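Local coordinates for stress-induced protein 1 (Caenorhabditis elegans, PDB 4YE0) that probably binds unfolded proteins as a small heat shock protein chaperone, represented here by its alpha-crystallin domain, at residues Gln11-Leu17 with Met80-Lys86; His34-Gly40 with Phe55-Leu61. All coordinates share one frame. Residues are numbered along the deposited sequence.

Interaction 1. Residues Gln11-Leu17 with Met80-Lys86; sequences QKFCVKL and MTIDAPK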
# COMPACT_ATOMS: atom_id res chain seq x y z
N GLN A 11 -29.53 3.88 12.22
CA GLN A 11 -28.92 4.35 13.45
C GLN A 11 -27.62 5.09 13.16
O GLN A 11 -27.46 6.26 13.53
CB GLN A 11 -28.64 3.17 14.38
CG GLN A 11 -28.64 3.53 15.86
CD GLN A 11 -29.97 4.11 16.32
OE1 GLN A 11 -30.01 5.11 17.03
NE2 GLN A 11 -31.06 3.48 15.91
N LYS A 12 -26.70 4.41 12.49
CA LYS A 12 -25.36 4.94 12.25
C LYS A 12 -24.82 4.50 10.90
O LYS A 12 -25.34 3.59 10.26
CB LYS A 12 -24.39 4.46 13.34
CG LYS A 12 -24.75 4.90 14.75
CD LYS A 12 -23.58 4.70 15.71
CE LYS A 12 -22.68 5.93 15.78
NZ LYS A 12 -23.23 7.00 16.66
N PHE A 13 -23.76 5.19 10.47
CA PHE A 13 -22.95 4.77 9.34
C PHE A 13 -21.56 4.50 9.89
O PHE A 13 -21.09 5.22 10.77
CB PHE A 13 -22.89 5.87 8.28
CG PHE A 13 -22.12 5.48 7.06
CD1 PHE A 13 -22.71 4.72 6.06
CD2 PHE A 13 -20.80 5.89 6.89
CE1 PHE A 13 -22.00 4.36 4.93
CE2 PHE A 13 -20.09 5.54 5.76
CZ PHE A 13 -20.69 4.78 4.78
N CYS A 14 -20.91 3.45 9.40
CA CYS A 14 -19.58 3.11 9.88
C CYS A 14 -18.75 2.49 8.77
O CYS A 14 -19.24 1.67 8.00
CB CYS A 14 -19.66 2.16 11.07
SG CYS A 14 -18.29 2.33 12.23
N VAL A 15 -17.50 2.92 8.69
CA VAL A 15 -16.53 2.32 7.80
C VAL A 15 -15.31 1.97 8.64
O VAL A 15 -14.99 2.67 9.60
CB VAL A 15 -16.16 3.28 6.66
CG1 VAL A 15 -14.96 2.77 5.88
CG2 VAL A 15 -17.34 3.47 5.72
N LYS A 16 -14.64 0.87 8.29
CA LYS A 16 -13.40 0.47 8.96
C LYS A 16 -12.34 0.12 7.92
O LYS A 16 -12.59 -0.70 7.05
CB LYS A 16 -13.65 -0.72 9.87
CG LYS A 16 -14.16 -0.34 11.25
CD LYS A 16 -14.29 -1.56 12.15
CE LYS A 16 -14.41 -1.18 13.62
NZ LYS A 16 -15.80 -0.79 14.00
N LEU A 17 -11.17 0.75 8.03
CA LEU A 17 -10.07 0.55 7.09
C LEU A 17 -8.84 -0.03 7.77
O LEU A 17 -8.58 0.26 8.94
CB LEU A 17 -9.64 1.87 6.43
CG LEU A 17 -10.67 2.78 5.75
CD1 LEU A 17 -11.49 1.99 4.74
CD2 LEU A 17 -11.56 3.47 6.77
N MET A 80 -8.53 2.13 11.27
CA MET A 80 -9.27 3.38 11.31
C MET A 80 -10.75 3.07 11.27
O MET A 80 -11.19 2.24 10.48
CB MET A 80 -8.89 4.27 10.13
CG MET A 80 -9.48 5.67 10.21
SD MET A 80 -8.83 6.75 8.92
CE MET A 80 -9.62 5.99 7.53
N THR A 81 -11.52 3.74 12.12
CA THR A 81 -12.96 3.70 11.98
C THR A 81 -13.52 5.11 11.86
O THR A 81 -13.13 6.02 12.59
CB THR A 81 -13.67 2.89 13.10
OG1 THR A 81 -15.09 2.97 12.93
CG2 THR A 81 -13.31 3.40 14.47
N ILE A 82 -14.40 5.28 10.88
CA ILE A 82 -15.08 6.53 10.65
C ILE A 82 -16.56 6.25 10.87
O ILE A 82 -17.11 5.35 10.24
CB ILE A 82 -14.85 7.03 9.22
CG1 ILE A 82 -13.36 7.25 8.97
CG2 ILE A 82 -15.64 8.31 8.98
CD1 ILE A 82 -12.99 7.49 7.52
N ASP A 83 -17.19 7.01 11.76
CA ASP A 83 -18.61 6.80 12.02
C ASP A 83 -19.37 8.11 12.20
O ASP A 83 -18.79 9.14 12.55
CB ASP A 83 -18.81 5.88 13.24
CG ASP A 83 -18.59 6.59 14.56
OD1 ASP A 83 -19.43 6.42 15.47
OD2 ASP A 83 -17.58 7.31 14.70
N ALA A 84 -20.67 8.05 11.94
CA ALA A 84 -21.56 9.19 12.11
C ALA A 84 -23.00 8.71 12.35
O ALA A 84 -23.39 7.66 11.84
CB ALA A 84 -21.50 10.08 10.88
N PRO A 85 -23.78 9.47 13.14
CA PRO A 85 -25.21 9.15 13.23
C PRO A 85 -25.96 9.58 11.98
O PRO A 85 -25.46 10.39 11.20
CB PRO A 85 -25.68 9.96 14.45
CG PRO A 85 -24.68 11.06 14.60
CD PRO A 85 -23.38 10.53 14.09
N LYS A 86 -27.16 9.02 11.79
CA LYS A 86 -28.04 9.45 10.71
C LYS A 86 -28.82 10.69 11.14
O LYS A 86 -28.91 10.99 12.33
CB LYS A 86 -28.99 8.33 10.30
CG LYS A 86 -28.29 7.05 9.84
CD LYS A 86 -27.26 7.32 8.75
CE LYS A 86 -26.79 6.05 8.07
NZ LYS A 86 -27.80 5.49 7.12
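Met80 opens an antiparallel pairing with the strand of Gln11-Leu17. Its N gives a hydrogen bond to Leu17 O (3.0 Å), and Leu17 N returns one to Met80 O (2.9 Å). On the buried face Met80 CE packs on Leu17 CD2 at 3.3 Å. Thr81 sits on the other face, opposite Lys16. Its OG1 makes a weak hydrogen bond to Val15 O (3.3 Å) and lies 3.3 Å from Cys14 SG. Ile82 forms two backbone bonds with Val15, from Ile82 N to Val15 O (3.0 Å) and from Val15 N to Ile82 O (2.9 Å). Asp83 pairs with Cys14; Asp83 OD1 is 4.0 Å from Lys12 NZ, too far for a salt bridge. Ala84 repeats the two-bond pattern with Phe13 (Phe13 N to Ala84 O, 2.8 Å). Pro85, with no amide hydrogen, falls at a non-hydrogen-bonded position opposite Lys12, where this pairing asks for none. Lys86 N closes the pairing on Gln11 O (3.3 Å). Its NZ bonds Thr9 O and Asn8 OD1. Leu17, Val15, Phe13, Met80, Ile82 and Ala84 form an apolar face and Cys14, Lys16, Thr81 and Asp83 a more polar one, as in a layer of the alpha-crystallin beta-sandwich.

Interaction 2. Residues His34-Gly40 with Phe55-Leu61; sequences HVLTIEG and FTRQFTL. With SO4 (sulfate ion), chain D.
Gly40 lies under an aromatic ring: the Phe55 side chain (chi1 p, 88°) folds back across the pairing, with Gly40 N over one ring face. An ideal CB on Gly40 would clash with Phe55 CE1 (2.8 Å). Residues 35-40 and 55-60 are extended antiparallel strands, axes 4.6 Å apart at 169°; His34 turns at phi/psi -100/5. Gly40-Phe55, Ile38-Arg57 and Leu36-Phe59 are hydrogen-bonded pairs, alternating with the non-hydrogen-bonded Glu39-Thr56, Thr37-Gln58 and Val35-Thr60. Ile38 N to Arg57 O and Arg57 N to Ile38 O are both 2.7 Å; Leu61 N to His34 O is 2.8 Å. Phe59 (chi1 p, 36°) also leans over its partner strand: Phe59 CE1 is 3.5 Å from Leu36 CD2, and its CZ 3.7 Å from Ile38 CD1. On the face of Val35, Thr37, Glu39, Thr56, Gln58 and Thr60, Val35 CG1 packs on Gln58 CG (3.5 Å). Arg57 (t, p, p) leads away. Arg57 NH1 bonds Gly1 O, probably a construct residue, and Arg57 NH2 bonds sulfate O1 (2.8 Å). The sulfate, probably from the crystallisation liquor, is also held by Ser51 and Arg53 of the second subunit. In this alpha-crystallin domain the pairing is the part of hairpin 35-45/49-60 far from its turn. Strand 27-32 flanks strand 35-45, strands 12-18 and 79-85 pack on the face of Leu36, Ile38 and Phe59, and strand 49-60 pairs with the second subunit, the dimer edge typical of metazoan small heat shock proteins.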
# COMPACT_ATOMS: atom_id res chain seq x y z
N HIS A 34 -20.84 15.06 0.08
CA HIS A 34 -21.04 13.73 0.68
C HIS A 34 -19.90 12.77 0.35
O HIS A 34 -19.97 11.59 0.69
CB HIS A 34 -22.37 13.14 0.20
CG HIS A 34 -23.55 13.58 1.00
ND1 HIS A 34 -24.07 12.84 2.05
CD2 HIS A 34 -24.32 14.69 0.92
CE1 HIS A 34 -25.10 13.48 2.57
NE2 HIS A 34 -25.28 14.60 1.90
N VAL A 35 -18.86 13.26 -0.31
CA VAL A 35 -17.76 12.40 -0.75
C VAL A 35 -16.63 12.38 0.29
O VAL A 35 -16.04 13.41 0.61
CB VAL A 35 -17.24 12.81 -2.14
CG1 VAL A 35 -16.06 11.94 -2.56
CG2 VAL A 35 -18.37 12.70 -3.17
N LEU A 36 -16.37 11.18 0.80
CA LEU A 36 -15.35 10.96 1.81
C LEU A 36 -14.11 10.33 1.18
O LEU A 36 -14.20 9.29 0.53
CB LEU A 36 -15.92 10.04 2.89
CG LEU A 36 -15.14 9.96 4.20
CD1 LEU A 36 -15.17 11.29 4.93
CD2 LEU A 36 -15.72 8.86 5.08
N THR A 37 -12.97 10.97 1.38
CA THR A 37 -11.70 10.56 0.81
C THR A 37 -10.69 10.27 1.92
O THR A 37 -10.41 11.15 2.74
CB THR A 37 -11.13 11.67 -0.10
OG1 THR A 37 -12.09 11.97 -1.12
CG2 THR A 37 -9.83 11.25 -0.74
N ILE A 38 -10.14 9.06 1.94
CA ILE A 38 -9.07 8.70 2.86
C ILE A 38 -7.80 8.42 2.07
O ILE A 38 -7.80 7.60 1.15
CB ILE A 38 -9.41 7.44 3.69
CG1 ILE A 38 -10.74 7.62 4.42
CG2 ILE A 38 -8.28 7.13 4.66
CD1 ILE A 38 -11.94 7.11 3.66
N GLU A 39 -6.72 9.10 2.45
CA GLU A 39 -5.44 9.02 1.75
C GLU A 39 -4.30 8.71 2.70
O GLU A 39 -4.26 9.21 3.82
CB GLU A 39 -5.13 10.34 1.04
CG GLU A 39 -5.87 10.52 -0.28
CD GLU A 39 -5.49 11.80 -0.99
OE1 GLU A 39 -4.29 12.15 -1.02
OE2 GLU A 39 -6.40 12.46 -1.53
N GLY A 40 -3.36 7.90 2.23
CA GLY A 40 -2.13 7.61 2.95
C GLY A 40 -0.95 7.78 2.02
O GLY A 40 -0.99 7.31 0.88
N PHE A 55 -2.09 5.12 -0.85
CA PHE A 55 -3.42 4.65 -1.17
C PHE A 55 -4.41 5.80 -1.10
O PHE A 55 -4.18 6.79 -0.40
CB PHE A 55 -3.86 3.48 -0.28
CG PHE A 55 -4.52 3.89 1.01
CD1 PHE A 55 -3.77 4.06 2.17
CD2 PHE A 55 -5.89 4.10 1.07
CE1 PHE A 55 -4.37 4.44 3.35
CE2 PHE A 55 -6.50 4.48 2.25
CZ PHE A 55 -5.74 4.65 3.40
N THR A 56 -5.48 5.68 -1.87
CA THR A 56 -6.58 6.61 -1.83
C THR A 56 -7.87 5.80 -1.89
O THR A 56 -8.07 5.01 -2.80
CB THR A 56 -6.52 7.60 -3.01
OG1 THR A 56 -5.22 8.20 -3.06
CG2 THR A 56 -7.57 8.70 -2.86
N ARG A 57 -8.72 5.99 -0.88
CA ARG A 57 -10.01 5.32 -0.83
C ARG A 57 -11.07 6.40 -0.79
O ARG A 57 -10.98 7.34 0.00
CB ARG A 57 -10.11 4.44 0.42
CG ARG A 57 -11.44 3.74 0.61
CD ARG A 57 -11.57 2.47 -0.23
NE ARG A 57 -10.53 1.49 0.07
CZ ARG A 57 -10.44 0.29 -0.50
NH1 ARG A 57 -9.44 -0.52 -0.17
NH2 ARG A 57 -11.33 -0.11 -1.40
N GLN A 58 -12.07 6.27 -1.64
CA GLN A 58 -13.12 7.27 -1.73
C GLN A 58 -14.48 6.61 -1.84
O GLN A 58 -14.63 5.61 -2.53
CB GLN A 58 -12.86 8.17 -2.93
CG GLN A 58 -13.86 9.29 -3.10
CD GLN A 58 -13.48 10.23 -4.23
OE1 GLN A 58 -12.51 10.99 -4.11
NE2 GLN A 58 -14.21 10.17 -5.33
N PHE A 59 -15.45 7.16 -1.13
CA PHE A 59 -16.84 6.74 -1.29
C PHE A 59 -17.82 7.85 -0.95
O PHE A 59 -17.47 8.85 -0.32
CB PHE A 59 -17.15 5.48 -0.46
CG PHE A 59 -16.44 5.43 0.85
CD1 PHE A 59 -16.99 6.02 1.98
CD2 PHE A 59 -15.21 4.79 0.97
CE1 PHE A 59 -16.34 5.97 3.19
CE2 PHE A 59 -14.55 4.74 2.18
CZ PHE A 59 -15.11 5.33 3.29
N THR A 60 -19.05 7.67 -1.42
CA THR A 60 -20.10 8.65 -1.23
C THR A 60 -20.96 8.20 -0.07
O THR A 60 -21.51 7.10 -0.09
CB THR A 60 -20.96 8.80 -2.50
OG1 THR A 60 -20.12 9.15 -3.61
CG2 THR A 60 -22.02 9.87 -2.32
N LEU A 61 -21.05 9.05 0.95
CA LEU A 61 -21.92 8.80 2.10
C LEU A 61 -23.38 8.89 1.67
O LEU A 61 -23.71 9.67 0.77
CB LEU A 61 -21.65 9.84 3.20
CG LEU A 61 -20.51 9.64 4.19
CD1 LEU A 61 -19.56 8.50 3.84
CD2 LEU A 61 -19.73 10.94 4.37
S SO4 D . -9.73 -2.80 -3.61
O1 SO4 D . -11.00 -2.38 -2.97
O2 SO4 D . -10.03 -3.60 -4.82
O3 SO4 D . -8.95 -3.61 -2.66
O4 SO4 D . -8.96 -1.61 -4.00

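In the fold
Interactions 1 and 2 belong to the two facing sheets of one beta-sandwich. Along the chain, interaction 2 is nested inside the loop closed by interaction 1. Their centres are 13 Å apart, and their apolar faces meet in the core. Met80 CE lies 3.4 Å from Ile38 CG2, Val15 CG1 lies 3.6 Å from Phe59 CZ, and Phe13 CE2 lies 3.6 Å from Leu61 CD1. Each contact is partly buried, with the outward face more polar. Interaction 1 joins strands distant in sequence and is not touched by the second subunit. Interaction 2 joins the two arms of a hairpin and borders the subunit interface. It sends Phe59 into the core, while Phe55 is buried nearer that interface.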